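Local coordinates for 3-deoxy-manno-octulosonate cytidylyltransferase (Escherichia coli, PDB 1H7H), which catalyses the transfer of CMP from CTP to the eight-carbon sugar KDO, releasing diphosphate, probably to supply activated KDO for lipopolysaccharide synthesis, at residues 5-10 and 44-49; 91-96 and 175-180. All blocks are in the same frame, centred on the assembly; numbering follows the deposited sequence.

Contact 1 (5-10 and 44-49). With CDP (cytidine-5'-diphosphate), chain C.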
ATOM      1  N   ILE A   5     -27.441   3.844   8.776  1.00 14.16           N
ATOM      2  CA  ILE A   5     -27.005   3.903   7.390  1.00 13.93           C
ATOM      3  C   ILE A   5     -27.345   5.274   6.832  1.00 15.20           C
ATOM      4  O   ILE A   5     -28.451   5.777   7.036  1.00 15.77           O
ATOM      5  CB  ILE A   5     -27.677   2.813   6.520  1.00 12.56           C
ATOM      6  CG1 ILE A   5     -27.144   1.433   6.896  1.00 10.99           C
ATOM      7  CG2 ILE A   5     -27.439   3.083   5.039  1.00 11.48           C
ATOM      8  CD1 ILE A   5     -27.809   0.304   6.155  1.00  9.38           C
ATOM      9  N   VAL A   6     -26.358   5.901   6.194  1.00 14.23           N
ATOM     10  CA  VAL A   6     -26.521   7.213   5.581  1.00 13.33           C
ATOM     11  C   VAL A   6     -26.265   7.035   4.086  1.00 15.64           C
ATOM     12  O   VAL A   6     -25.262   6.441   3.684  1.00 18.38           O
ATOM     13  CB  VAL A   6     -25.521   8.249   6.158  1.00 12.29           C
ATOM     14  CG1 VAL A   6     -25.715   9.597   5.501  1.00 13.82           C
ATOM     15  CG2 VAL A   6     -25.693   8.374   7.664  1.00 13.74           C
ATOM     16  N   ILE A   7     -27.196   7.520   3.274  1.00 14.92           N
ATOM     17  CA  ILE A   7     -27.104   7.420   1.824  1.00 14.33           C
ATOM     18  C   ILE A   7     -26.980   8.809   1.221  1.00 19.12           C
ATOM     19  O   ILE A   7     -27.972   9.530   1.115  1.00 20.59           O
ATOM     20  CB  ILE A   7     -28.369   6.760   1.233  1.00 16.08           C
ATOM     21  CG1 ILE A   7     -28.557   5.360   1.817  1.00 13.41           C
ATOM     22  CG2 ILE A   7     -28.291   6.708  -0.297  1.00 14.94           C
ATOM     23  CD1 ILE A   7     -29.940   4.825   1.635  1.00 10.17           C
ATOM     24  N   PRO A   8     -25.750   9.236   0.885  1.00 23.34           N
ATOM     25  CA  PRO A   8     -25.540  10.562   0.289  1.00 26.05           C
ATOM     26  C   PRO A   8     -26.149  10.553  -1.115  1.00 30.24           C
ATOM     27  O   PRO A   8     -25.846   9.665  -1.919  1.00 33.58           O
ATOM     28  CB  PRO A   8     -24.012  10.682   0.218  1.00 23.89           C
ATOM     29  CG  PRO A   8     -23.516   9.740   1.274  1.00 25.08           C
ATOM     30  CD  PRO A   8     -24.461   8.572   1.167  1.00 21.85           C
ATOM     31  N   ALA A   9     -27.026  11.508  -1.395  1.00 34.39           N
ATOM     32  CA  ALA A   9     -27.677  11.564  -2.698  1.00 37.51           C
ATOM     33  C   ALA A   9     -27.743  12.969  -3.272  1.00 42.86           C
ATOM     34  O   ALA A   9     -28.716  13.705  -3.073  1.00 43.92           O
ATOM     35  CB  ALA A   9     -29.068  10.941  -2.625  1.00 35.36           C
ATOM     36  N   ARG A  10     -26.691  13.306  -4.007  1.00 51.77           N
ATOM     37  CA  ARG A  10     -26.544  14.592  -4.661  1.00 60.41           C
ATOM     38  C   ARG A  10     -27.297  14.516  -5.993  1.00 64.50           C
ATOM     39  O   ARG A  10     -27.197  13.518  -6.718  1.00 64.11           O
ATOM     40  CB  ARG A  10     -25.058  14.837  -4.914  1.00 64.32           C
ATOM     41  CG  ARG A  10     -24.660  16.282  -5.094  1.00 72.84           C
ATOM     42  CD  ARG A  10     -23.198  16.389  -5.473  1.00 79.46           C
ATOM     43  NE  ARG A  10     -22.694  17.756  -5.365  1.00 85.96           N
ATOM     44  CZ  ARG A  10     -21.569  18.189  -5.923  1.00 88.76           C
ATOM     45  NH1 ARG A  10     -20.822  17.364  -6.640  1.00 90.27           N
ATOM     46  NH2 ARG A  10     -21.179  19.443  -5.738  1.00 90.67           N
ATOM     47  N   ALA A  44     -30.375   0.646  13.116  1.00 24.16           N
ATOM     48  CA  ALA A  44     -31.436   1.389  13.791  1.00 23.40           C
ATOM     49  C   ALA A  44     -32.205   2.330  12.882  1.00 24.77           C
ATOM     50  O   ALA A  44     -33.434   2.350  12.902  1.00 26.32           O
ATOM     51  CB  ALA A  44     -30.861   2.173  14.958  1.00 22.50           C
ATOM     52  N   GLU A  45     -31.481   3.134  12.107  1.00 24.40           N
ATOM     53  CA  GLU A  45     -32.112   4.096  11.211  1.00 21.86           C
ATOM     54  C   GLU A  45     -31.394   4.183   9.878  1.00 20.31           C
ATOM     55  O   GLU A  45     -30.198   3.924   9.787  1.00 22.05           O
ATOM     56  CB  GLU A  45     -32.093   5.499  11.827  1.00 24.27           C
ATOM     57  CG  GLU A  45     -32.629   5.623  13.238  1.00 26.38           C
ATOM     58  CD  GLU A  45     -32.245   6.943  13.883  1.00 29.32           C
ATOM     59  OE1 GLU A  45     -32.408   7.999  13.238  1.00 27.68           O
ATOM     60  OE2 GLU A  45     -31.771   6.927  15.039  1.00 32.68           O
ATOM     61  N   VAL A  46     -32.134   4.599   8.858  1.00 17.33           N
ATOM     62  CA  VAL A  46     -31.601   4.786   7.520  1.00 16.30           C
ATOM     63  C   VAL A  46     -31.954   6.211   7.124  1.00 18.04           C
ATOM     64  O   VAL A  46     -33.119   6.611   7.186  1.00 21.29           O
ATOM     65  CB  VAL A  46     -32.226   3.814   6.494  1.00 17.57           C
ATOM     66  CG1 VAL A  46     -31.674   4.098   5.103  1.00 15.21           C
ATOM     67  CG2 VAL A  46     -31.946   2.371   6.887  1.00 16.95           C
ATOM     68  N   TRP A  47     -30.942   6.977   6.729  1.00 18.18           N
ATOM     69  CA  TRP A  47     -31.125   8.370   6.327  1.00 15.75           C
ATOM     70  C   TRP A  47     -30.577   8.641   4.945  1.00 16.73           C
ATOM     71  O   TRP A  47     -29.656   7.974   4.496  1.00 18.73           O
ATOM     72  CB  TRP A  47     -30.376   9.303   7.277  1.00 18.27           C
ATOM     73  CG  TRP A  47     -30.939   9.383   8.643  1.00 21.12           C
ATOM     74  CD1 TRP A  47     -30.758   8.493   9.669  1.00 21.10           C
ATOM     75  CD2 TRP A  47     -31.765  10.425   9.151  1.00 21.24           C
ATOM     76  NE1 TRP A  47     -31.423   8.926  10.787  1.00 21.26           N
ATOM     77  CE2 TRP A  47     -32.048  10.109  10.499  1.00 23.31           C
ATOM     78  CE3 TRP A  47     -32.291  11.601   8.600  1.00 24.10           C
ATOM     79  CZ2 TRP A  47     -32.843  10.930  11.304  1.00 21.75           C
ATOM     80  CZ3 TRP A  47     -33.079  12.416   9.399  1.00 24.96           C
ATOM     81  CH2 TRP A  47     -33.347  12.076  10.741  1.00 23.45           C
ATOM     82  N   VAL A  48     -31.100   9.685   4.314  1.00 15.66           N
ATOM     83  CA  VAL A  48     -30.649  10.117   3.003  1.00 15.05           C
ATOM     84  C   VAL A  48     -30.144  11.538   3.197  1.00 18.87           C
ATOM     85  O   VAL A  48     -30.887  12.403   3.660  1.00 21.17           O
ATOM     86  CB  VAL A  48     -31.799  10.137   1.975  1.00 16.13           C
ATOM     87  CG1 VAL A  48     -31.363  10.850   0.700  1.00 11.35           C
ATOM     88  CG2 VAL A  48     -32.251   8.724   1.669  1.00 11.06           C
ATOM     89  N   ALA A  49     -28.862  11.754   2.909  1.00 20.38           N
ATOM     90  CA  ALA A  49     -28.249  13.071   3.041  1.00 20.43           C
ATOM     91  C   ALA A  49     -28.243  13.716   1.664  1.00 23.18           C
ATOM     92  O   ALA A  49     -27.715  13.146   0.715  1.00 24.39           O
ATOM     93  CB  ALA A  49     -26.833  12.941   3.581  1.00 19.19           C
TER
HETATM   94  O3B CDP C1246     -20.811  13.015  -7.636  1.00 92.41           O
HETATM   95  PB  CDP C1246     -21.014  11.548  -8.266  1.00 92.48           P
HETATM   96  O1B CDP C1246     -22.197  10.884  -7.621  1.00 92.74           O
HETATM   97  O2B CDP C1246     -21.282  11.688  -9.732  1.00 92.36           O
HETATM   98  O3A CDP C1246     -19.661  10.685  -8.058  1.00 87.43           O
HETATM   99  PA  CDP C1246     -19.807   9.335  -7.181  1.00 82.51           P
HETATM  100  O1A CDP C1246     -18.486   8.639  -7.091  1.00 82.81           O
HETATM  101  O2A CDP C1246     -20.809   8.399  -7.791  1.00 82.47           O
HETATM  102  O5' CDP C1246     -20.329   9.719  -5.708  1.00 77.45           O
HETATM  103  C5' CDP C1246     -20.402   8.756  -4.645  1.00 69.58           C
HETATM  104  C4' CDP C1246     -21.639   9.012  -3.710  1.00 64.66           C
HETATM  105  O4' CDP C1246     -21.426  10.149  -2.829  1.00 62.49           O
HETATM  106  C3' CDP C1246     -22.944   9.328  -4.479  1.00 62.31           C
HETATM  107  O3' CDP C1246     -24.067   8.828  -3.717  1.00 60.77           O
HETATM  108  C2' CDP C1246     -22.914  10.862  -4.541  1.00 59.80           C
HETATM  109  O2' CDP C1246     -24.191  11.483  -4.785  1.00 52.63           O
HETATM  110  C1' CDP C1246     -22.307  11.279  -3.173  1.00 60.63           C
HETATM  111  N1  CDP C1246     -21.646  12.604  -3.238  1.00 60.58           N
HETATM  112  C2  CDP C1246     -22.055  13.617  -2.409  1.00 59.41           C
HETATM  113  O2  CDP C1246     -22.959  13.495  -1.589  1.00 59.17           O
HETATM  114  N3  CDP C1246     -21.416  14.919  -2.469  1.00 59.23           N
HETATM  115  C4  CDP C1246     -20.457  15.175  -3.285  1.00 59.02           C
HETATM  116  N4  CDP C1246     -19.883  16.356  -3.336  1.00 57.07           N
HETATM  117  C5  CDP C1246     -20.023  14.059  -4.177  1.00 59.07           C
HETATM  118  C6  CDP C1246     -20.622  12.846  -4.119  1.00 59.99           C
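The CD1 methyl of Ile7 crosses over Val46 CG1 at 3.9 Å, on the tightly packed face of a parallel strand pair. Val48, with CG1 anti to its own nitrogen (chi1 169°), brings this branch up to the Ile7 carbonyl oxygen, its CG1 lying 4.0 Å from Ala9 CB. Beta-branched side chains suit the extended backbone here, and helix 29-38 covers them through Val33 and Tyr34, completing a beta-alpha-beta crossover unit of the cytidylyltransferase sheet. On the other face Val6 CG1 meets Ala49 CB, both beneath helix 76-86. Trp47 instead turns away from strand 5-8 toward the looser, partly exposed end. There its NE1 reaches Glu45 OE1 at 2.8 Å, from above the carboxylate plane, while Lys2 forms a salt bridge with OE2. Of five backbone hydrogen bonds, three have donors in 5-10: Ile5, Ile7 and Ala9, so Pro8, lacking an N-H, costs this pairing nothing. Beside the nucleotide, Pro8 O accepts the ribose hydroxyl O3' of CDP at 2.7 Å, and Arg10 N donates to O2' at 3.2 Å. Main-chain groups thus grip both ribose hydroxyls, while the side chains of Pro8 and the poorly ordered Arg10 lie against the base.

Contact 2 (91-96 and 175-180); sequences IYINLQ and IYAYRR. With CDP (cytidine-5'-diphosphate), chain C.
Tyr92 and Arg180 meet at their edges: NH1 lies in the plane of the tyrosine ring and the hydroxyl in that of the guanidinium, the planes 33° apart. Arg180 gets there with CG anti to the backbone N (chi1 -177°) and an extended chain. Tyr92 OH and Arg180 NH1 are only 2.7 Å apart, but the angle is too poor for a hydrogen bond; the hydroxyl is bonded to Val87 O instead, and NH1 has a weak bond to Met84 O. The Tyr178 ring receives Asn94 CB at its edge, 4.2 Å from CE2, and its hydroxyl, hydrogen-bonded to Thr77, sits 3.7 Å above one face of the Tyr176 ring. Ile91 CD1 lies over one face of the Arg179 guanidinium, whose NH1 is held by the carbonyls of Met114 and Leu120. Trading Tyr92 for a leucine would probably leave the Val87 carbonyl without its hydroxyl donor and open a gap beside Arg180.

Strand 169-179 is the sixth strand in a sheet of order 3-2-1-4-6-5-7 and runs antiparallel to its neighbours, the topology of the GT-A nucleotidyltransferase fold. Tyr92 and Tyr178 form a hydrogen-bonded pair, Tyr92 N to Tyr178 O at 2.9 Å and Tyr178 N to Tyr92 O at 2.8 Å, both donors in the carbonyl plane. Toward the nucleotide end the pairing slackens: Asn94 N donates firmly to Tyr176 O, but the return bond from Tyr176 N to Asn94 O is weak at 3.3 Å. The face opposite the tyrosines is largely aliphatic, with Arg179 at its end. Small Ala177 faces Ile93 and leaves room for Leu110 and Met114 of helix 104-116, while Leu95 and Ile175 run side by side, Leu95 CD2 lying 3.8 Å from Ile175 CG2.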
ATOM      1  N   ILE A  91     -21.619   3.580  14.977  1.00 15.47           N
ATOM      2  CA  ILE A  91     -21.133   3.137  13.669  1.00 14.80           C
ATOM      3  C   ILE A  91     -21.971   3.725  12.529  1.00 14.10           C
ATOM      4  O   ILE A  91     -23.189   3.551  12.493  1.00 16.81           O
ATOM      5  CB  ILE A  91     -21.192   1.586  13.563  1.00 13.52           C
ATOM      6  CG1 ILE A  91     -20.277   0.946  14.605  1.00 12.99           C
ATOM      7  CG2 ILE A  91     -20.799   1.132  12.174  1.00 11.07           C
ATOM      8  CD1 ILE A  91     -20.429  -0.546  14.714  1.00 15.74           C
ATOM      9  N   TYR A  92     -21.318   4.431  11.609  1.00 13.79           N
ATOM     10  CA  TYR A  92     -22.001   5.017  10.455  1.00 12.10           C
ATOM     11  C   TYR A  92     -21.614   4.268   9.188  1.00 16.06           C
ATOM     12  O   TYR A  92     -20.431   4.065   8.912  1.00 18.83           O
ATOM     13  CB  TYR A  92     -21.621   6.488  10.280  1.00 12.84           C
ATOM     14  CG  TYR A  92     -22.051   7.364  11.421  1.00 17.50           C
ATOM     15  CD1 TYR A  92     -21.288   7.449  12.585  1.00 17.11           C
ATOM     16  CD2 TYR A  92     -23.241   8.087  11.355  1.00 17.16           C
ATOM     17  CE1 TYR A  92     -21.701   8.230  13.654  1.00 23.04           C
ATOM     18  CE2 TYR A  92     -23.663   8.867  12.414  1.00 19.55           C
ATOM     19  CZ  TYR A  92     -22.891   8.935  13.561  1.00 22.07           C
ATOM     20  OH  TYR A  92     -23.309   9.705  14.615  1.00 25.29           O
ATOM     21  N   ILE A  93     -22.608   3.842   8.421  1.00 15.77           N
ATOM     22  CA  ILE A  93     -22.343   3.135   7.179  1.00 14.44           C
ATOM     23  C   ILE A  93     -22.697   4.058   6.024  1.00 16.52           C
ATOM     24  O   ILE A  93     -23.787   4.638   5.986  1.00 18.10           O
ATOM     25  CB  ILE A  93     -23.139   1.812   7.087  1.00 14.42           C
ATOM     26  CG1 ILE A  93     -22.674   0.859   8.186  1.00 12.04           C
ATOM     27  CG2 ILE A  93     -22.935   1.158   5.724  1.00  9.41           C
ATOM     28  CD1 ILE A  93     -23.477  -0.409   8.273  1.00 16.88           C
ATOM     29  N   ASN A  94     -21.746   4.233   5.115  1.00 15.43           N
ATOM     30  CA  ASN A  94     -21.939   5.092   3.959  1.00 18.20           C
ATOM     31  C   ASN A  94     -22.266   4.262   2.725  1.00 17.40           C
ATOM     32  O   ASN A  94     -21.439   3.482   2.258  1.00 18.10           O
ATOM     33  CB  ASN A  94     -20.677   5.911   3.708  1.00 23.26           C
ATOM     34  CG  ASN A  94     -20.959   7.186   2.955  1.00 32.99           C
ATOM     35  OD1 ASN A  94     -21.906   7.905   3.268  1.00 43.34           O
ATOM     36  ND2 ASN A  94     -20.135   7.484   1.961  1.00 35.44           N
ATOM     37  N   LEU A  95     -23.486   4.404   2.223  1.00 19.34           N
ATOM     38  CA  LEU A  95     -23.929   3.686   1.035  1.00 21.17           C
ATOM     39  C   LEU A  95     -24.062   4.649  -0.128  1.00 24.49           C
ATOM     40  O   LEU A  95     -24.517   5.778   0.044  1.00 30.23           O
ATOM     41  CB  LEU A  95     -25.293   3.048   1.259  1.00 23.57           C
ATOM     42  CG  LEU A  95     -25.401   1.735   2.013  1.00 26.76           C
ATOM     43  CD1 LEU A  95     -26.835   1.230   1.857  1.00 30.00           C
ATOM     44  CD2 LEU A  95     -24.428   0.734   1.421  1.00 31.42           C
ATOM     45  N   GLN A  96     -23.707   4.183  -1.318  1.00 26.76           N
ATOM     46  CA  GLN A  96     -23.798   4.997  -2.522  1.00 30.04           C
ATOM     47  C   GLN A  96     -25.241   5.112  -2.987  1.00 30.52           C
ATOM     48  O   GLN A  96     -25.962   4.115  -3.055  1.00 31.18           O
ATOM     49  CB  GLN A  96     -22.943   4.379  -3.625  1.00 37.33           C
ATOM     50  CG  GLN A  96     -21.491   4.177  -3.223  1.00 44.50           C
ATOM     51  CD  GLN A  96     -20.776   5.490  -2.970  1.00 51.56           C
ATOM     52  OE1 GLN A  96     -20.108   6.013  -3.859  1.00 55.55           O
ATOM     53  NE2 GLN A  96     -20.928   6.042  -1.763  1.00 51.63           N
ATOM     54  N   ILE A 175     -18.168   1.089  -0.354  1.00 19.00           N
ATOM     55  CA  ILE A 175     -19.093   1.114   0.780  1.00 17.83           C
ATOM     56  C   ILE A 175     -18.205   1.142   2.012  1.00 16.60           C
ATOM     57  O   ILE A 175     -17.302   0.313   2.134  1.00 13.09           O
ATOM     58  CB  ILE A 175     -19.962  -0.157   0.831  1.00 18.81           C
ATOM     59  CG1 ILE A 175     -20.864  -0.216  -0.399  1.00 23.42           C
ATOM     60  CG2 ILE A 175     -20.798  -0.182   2.101  1.00 18.08           C
ATOM     61  CD1 ILE A 175     -21.636  -1.497  -0.498  1.00 28.01           C
ATOM     62  N   TYR A 176     -18.480   2.067   2.932  1.00 15.70           N
ATOM     63  CA  TYR A 176     -17.669   2.213   4.145  1.00 15.70           C
ATOM     64  C   TYR A 176     -18.443   2.193   5.458  1.00 16.20           C
ATOM     65  O   TYR A 176     -19.605   2.583   5.516  1.00 20.93           O
ATOM     66  CB  TYR A 176     -16.904   3.539   4.117  1.00 13.11           C
ATOM     67  CG  TYR A 176     -15.981   3.762   2.940  1.00 11.42           C
ATOM     68  CD1 TYR A 176     -16.454   4.322   1.752  1.00  9.03           C
ATOM     69  CD2 TYR A 176     -14.619   3.478   3.039  1.00 10.83           C
ATOM     70  CE1 TYR A 176     -15.592   4.598   0.694  1.00 11.65           C
ATOM     71  CE2 TYR A 176     -13.747   3.750   1.986  1.00  9.81           C
ATOM     72  CZ  TYR A 176     -14.239   4.310   0.821  1.00  9.57           C
ATOM     73  OH  TYR A 176     -13.380   4.592  -0.212  1.00 14.97           O
ATOM     74  N   ALA A 177     -17.757   1.776   6.516  1.00 14.97           N
ATOM     75  CA  ALA A 177     -18.311   1.749   7.866  1.00 15.05           C
ATOM     76  C   ALA A 177     -17.295   2.513   8.704  1.00 15.83           C
ATOM     77  O   ALA A 177     -16.113   2.170   8.715  1.00 20.27           O
ATOM     78  CB  ALA A 177     -18.453   0.327   8.374  1.00 12.76           C
ATOM     79  N   TYR A 178     -17.737   3.589   9.346  1.00 15.76           N
ATOM     80  CA  TYR A 178     -16.847   4.401  10.167  1.00 14.33           C
ATOM     81  C   TYR A 178     -17.268   4.420  11.627  1.00 15.19           C
ATOM     82  O   TYR A 178     -18.455   4.519  11.936  1.00 16.40           O
ATOM     83  CB  TYR A 178     -16.849   5.861   9.700  1.00 11.18           C
ATOM     84  CG  TYR A 178     -16.500   6.121   8.256  1.00 13.37           C
ATOM     85  CD1 TYR A 178     -15.186   6.407   7.877  1.00 16.30           C
ATOM     86  CD2 TYR A 178     -17.494   6.179   7.283  1.00 12.34           C
ATOM     87  CE1 TYR A 178     -14.875   6.755   6.563  1.00 14.91           C
ATOM     88  CE2 TYR A 178     -17.195   6.525   5.969  1.00 13.92           C
ATOM     89  CZ  TYR A 178     -15.886   6.816   5.617  1.00 16.75           C
ATOM     90  OH  TYR A 178     -15.605   7.201   4.326  1.00 22.88           O
ATOM     91  N   ARG A 179     -16.287   4.345  12.520  1.00 15.58           N
ATOM     92  CA  ARG A 179     -16.548   4.448  13.948  1.00 15.39           C
ATOM     93  C   ARG A 179     -16.828   5.949  14.151  1.00 17.73           C
ATOM     94  O   ARG A 179     -16.314   6.791  13.395  1.00 16.28           O
ATOM     95  CB  ARG A 179     -15.304   4.073  14.748  1.00 21.12           C
ATOM     96  CG  ARG A 179     -15.572   3.167  15.916  1.00 26.16           C
ATOM     97  CD  ARG A 179     -15.551   1.734  15.462  1.00 33.97           C
ATOM     98  NE  ARG A 179     -16.241   0.840  16.389  1.00 42.39           N
ATOM     99  CZ  ARG A 179     -16.217  -0.488  16.305  1.00 45.33           C
ATOM    100  NH1 ARG A 179     -15.521  -1.085  15.340  1.00 42.44           N
ATOM    101  NH2 ARG A 179     -16.941  -1.220  17.145  1.00 48.51           N
ATOM    102  N   ARG A 180     -17.627   6.287  15.158  1.00 17.72           N
ATOM    103  CA  ARG A 180     -17.966   7.685  15.430  1.00 18.16           C
ATOM    104  C   ARG A 180     -16.740   8.601  15.576  1.00 15.53           C
ATOM    105  O   ARG A 180     -16.686   9.659  14.949  1.00 14.70           O
ATOM    106  CB  ARG A 180     -18.869   7.788  16.674  1.00 19.24           C
ATOM    107  CG  ARG A 180     -19.349   9.208  17.001  1.00 19.96           C
ATOM    108  CD  ARG A 180     -20.341   9.225  18.177  1.00 25.97           C
ATOM    109  NE  ARG A 180     -20.734  10.589  18.540  1.00 28.70           N
ATOM    110  CZ  ARG A 180     -21.644  11.324  17.900  1.00 26.56           C
ATOM    111  NH1 ARG A 180     -22.289  10.834  16.853  1.00 25.27           N
ATOM    112  NH2 ARG A 180     -21.856  12.581  18.261  1.00 27.78           N
TER
HETATM  113  O3B CDP C1246     -20.811  13.015  -7.636  1.00 92.41           O
HETATM  114  PB  CDP C1246     -21.014  11.548  -8.266  1.00 92.48           P
HETATM  115  O1B CDP C1246     -22.197  10.884  -7.621  1.00 92.74           O
HETATM  116  O2B CDP C1246     -21.282  11.688  -9.732  1.00 92.36           O
HETATM  117  O3A CDP C1246     -19.661  10.685  -8.058  1.00 87.43           O
HETATM  118  PA  CDP C1246     -19.807   9.335  -7.181  1.00 82.51           P
HETATM  119  O1A CDP C1246     -18.486   8.639  -7.091  1.00 82.81           O
HETATM  120  O2A CDP C1246     -20.809   8.399  -7.791  1.00 82.47           O
HETATM  121  O5' CDP C1246     -20.329   9.719  -5.708  1.00 77.45           O
HETATM  122  C5' CDP C1246     -20.402   8.756  -4.645  1.00 69.58           C
HETATM  123  C4' CDP C1246     -21.639   9.012  -3.710  1.00 64.66           C
HETATM  124  O4' CDP C1246     -21.426  10.149  -2.829  1.00 62.49           O
HETATM  125  C3' CDP C1246     -22.944   9.328  -4.479  1.00 62.31           C
HETATM  126  O3' CDP C1246     -24.067   8.828  -3.717  1.00 60.77           O
HETATM  127  C2' CDP C1246     -22.914  10.862  -4.541  1.00 59.80           C
HETATM  128  O2' CDP C1246     -24.191  11.483  -4.785  1.00 52.63           O
HETATM  129  C1' CDP C1246     -22.307  11.279  -3.173  1.00 60.63           C
HETATM  130  N1  CDP C1246     -21.646  12.604  -3.238  1.00 60.58           N
HETATM  131  C2  CDP C1246     -22.055  13.617  -2.409  1.00 59.41           C
HETATM  132  O2  CDP C1246     -22.959  13.495  -1.589  1.00 59.17           O
HETATM  133  N3  CDP C1246     -21.416  14.919  -2.469  1.00 59.23           N
HETATM  134  C4  CDP C1246     -20.457  15.175  -3.285  1.00 59.02           C
HETATM  135  N4  CDP C1246     -19.883  16.356  -3.336  1.00 57.07           N
HETATM  136  C5  CDP C1246     -20.023  14.059  -4.177  1.00 59.07           C
HETATM  137  C6  CDP C1246     -20.622  12.846  -4.119  1.00 59.99           C

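Both contacts are buried and belong to one mixed sheet, in which strands 3-8 and 91-94 are neighbours: Val6 N to Ile93 O and Val6 O to Leu95 N are probable hydrogen bonds between them. Contact 1 pairs parallel strands, with aliphatic side chains on both faces; its polar side chains lie at its two ends, Glu45 at one and Arg10 beside CDP at the other. Contact 2 is where strand 169-179 runs against the parallel set, one face mostly aliphatic, against helix 104-116, the other aromatic and polar. Helix 76-86 spans both contacts. Contact 1 has clear hydrogen bonds to CDP, and Gly97, just beyond contact 2, adds another.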